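Local coordinates for protein beta-d-glucoside glucohydrolase (PDB 3ZZ1) that probably hydrolyses terminal, non-reducing beta-D-glucosyl residues with release of beta-D-glucose, as a family 3 glycoside hydrolase in cellulose degradation, at residues A[617-622]-A[695-700]. Sequence-based numbering, arbitrary orientation.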
loop_
_atom_site.group_PDB
_atom_site.type_symbol
_atom_site.label_atom_id
_atom_site.label_comp_id
_atom_site.label_asym_id
_atom_site.label_seq_id
_atom_site.Cartn_x
_atom_site.Cartn_y
_atom_site.Cartn_z
ATOM N N VAL A 617 14.203 -18.468 11.128
ATOM C CA VAL A 617 13.162 -19.278 11.744
ATOM C C VAL A 617 12.472 -20.107 10.662
ATOM O O VAL A 617 12.084 -19.580 9.612
ATOM C CB VAL A 617 12.135 -18.412 12.545
ATOM C CG1 VAL A 617 11.050 -19.285 13.161
ATOM C CG2 VAL A 617 12.830 -17.630 13.648
ATOM N N THR A 618 12.332 -21.403 10.935
ATOM C CA THR A 618 11.791 -22.372 9.983
ATOM C C THR A 618 10.650 -23.194 10.599
ATOM O O THR A 618 10.716 -23.583 11.768
ATOM C CB THR A 618 12.908 -23.329 9.493
ATOM O OG1 THR A 618 13.929 -22.577 8.823
ATOM C CG2 THR A 618 12.362 -24.370 8.553
ATOM N N VAL A 619 9.605 -23.427 9.807
ATOM C CA VAL A 619 8.512 -24.342 10.160
ATOM C C VAL A 619 8.130 -25.173 8.942
ATOM O O VAL A 619 8.347 -24.749 7.805
ATOM C CB VAL A 619 7.223 -23.615 10.660
ATOM C CG1 VAL A 619 7.374 -23.144 12.086
ATOM C CG2 VAL A 619 6.823 -22.463 9.726
ATOM N N ASP A 620 7.562 -26.350 9.190
ATOM C CA ASP A 620 7.003 -27.179 8.131
ATOM C C ASP A 620 5.504 -26.951 8.057
ATOM O O ASP A 620 4.842 -26.796 9.084
ATOM C CB ASP A 620 7.285 -28.659 8.387
ATOM C CG ASP A 620 8.745 -29.010 8.227
ATOM O OD1 ASP A 620 9.507 -28.167 7.701
ATOM O OD2 ASP A 620 9.132 -30.130 8.620
ATOM N N ILE A 621 4.979 -26.908 6.839
ATOM C CA ILE A 621 3.544 -26.776 6.635
ATOM C C ILE A 621 3.065 -27.885 5.707
ATOM O O ILE A 621 3.584 -28.042 4.598
ATOM C CB ILE A 621 3.166 -25.397 6.054
ATOM C CG1 ILE A 621 3.730 -24.275 6.931
ATOM C CG2 ILE A 621 1.650 -25.258 5.935
ATOM C CD1 ILE A 621 3.968 -23.003 6.183
ATOM N N ALA A 622 2.079 -28.646 6.177
ATOM C CA ALA A 622 1.463 -29.706 5.393
ATOM C C ALA A 622 -0.015 -29.419 5.169
ATOM O O ALA A 622 -0.704 -28.929 6.069
ATOM C CB ALA A 622 1.648 -31.065 6.077
ATOM N N ILE A 695 9.028 -16.318 20.120
ATOM C CA ILE A 695 8.855 -16.660 18.710
ATOM C C ILE A 695 7.509 -17.357 18.531
ATOM O O ILE A 695 7.261 -18.407 19.123
ATOM C CB ILE A 695 10.025 -17.541 18.194
ATOM C CG1 ILE A 695 11.374 -16.820 18.382
ATOM C CG2 ILE A 695 9.805 -17.975 16.740
ATOM C CD1 ILE A 695 11.487 -15.461 17.688
ATOM N N SER A 696 6.639 -16.748 17.730
ATOM C CA SER A 696 5.287 -17.259 17.515
ATOM C C SER A 696 4.984 -17.393 16.030
ATOM O O SER A 696 5.037 -16.411 15.284
ATOM C CB SER A 696 4.257 -16.348 18.184
ATOM O OG SER A 696 4.381 -16.398 19.596
ATOM N N VAL A 697 4.679 -18.616 15.605
ATOM C CA VAL A 697 4.345 -18.891 14.214
ATOM C C VAL A 697 2.937 -19.479 14.125
ATOM O O VAL A 697 2.568 -20.352 14.911
ATOM C CB VAL A 697 5.382 -19.840 13.534
ATOM C CG1 VAL A 697 4.933 -20.225 12.126
ATOM C CG2 VAL A 697 6.766 -19.196 13.482
ATOM N N GLY A 698 2.155 -18.986 13.169
ATOM C CA GLY A 698 0.811 -19.500 12.960
ATOM C C GLY A 698 0.097 -18.961 11.742
ATOM O O GLY A 698 0.717 -18.370 10.845
ATOM N N ALA A 699 -1.219 -19.171 11.727
ATOM C CA ALA A 699 -2.068 -18.883 10.572
ATOM C C ALA A 699 -2.654 -17.468 10.586
ATOM O O ALA A 699 -3.321 -17.064 9.633
ATOM C CB ALA A 699 -3.188 -19.930 10.468
ATOM N N SER A 700 -2.400 -16.739 11.675
ATOM C CA SER A 700 -2.867 -15.361 11.887
ATOM C C SER A 700 -2.197 -14.789 13.145
ATOM O O SER A 700 -1.398 -15.474 13.789
ATOM C CB SER A 700 -4.400 -15.300 12.018
ATOM O OG SER A 700 -4.835 -15.635 13.327
#
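Val617 and Val619 pack against Ile695 and Val697 between the two sheets of the fibronectin type III-like beta sandwich of this family 3 glycosidase. Strand 613-623 is the middle strand of one antiparallel sheet and strand 691-698 an inner strand of the other; their short segments run in nearly the same direction, 24° apart, with axes 9.2 Å from each other. No hydrogen bond links them; the contact is apolar, made mostly by methyl groups. The tight part is the valine pair: Val697 CG1, anti to its own nitrogen (chi1 174°), sits against both branches of Val619, and Val697 CB lies 4.1 Å from Val619 CG1. The two side chains pass alongside one another rather than meeting head-on. Towards Val617 the fit is looser, its CG1 standing 4.3 Å from Val697 CG2. Leu587 and Leu635, from neighbouring strands of the two sheets, add to the same buried apolar layer. On the outer faces, Thr618, whose CB points away from the other strand, and Ser696 are partly exposed. Beyond Gly698 the chain leaves the strand, and Ser700 OG is hydrogen-bonded to Glu572 OE2. At the other end, Val617 CG1 touches Ile695 CG2 at 4.0 Å.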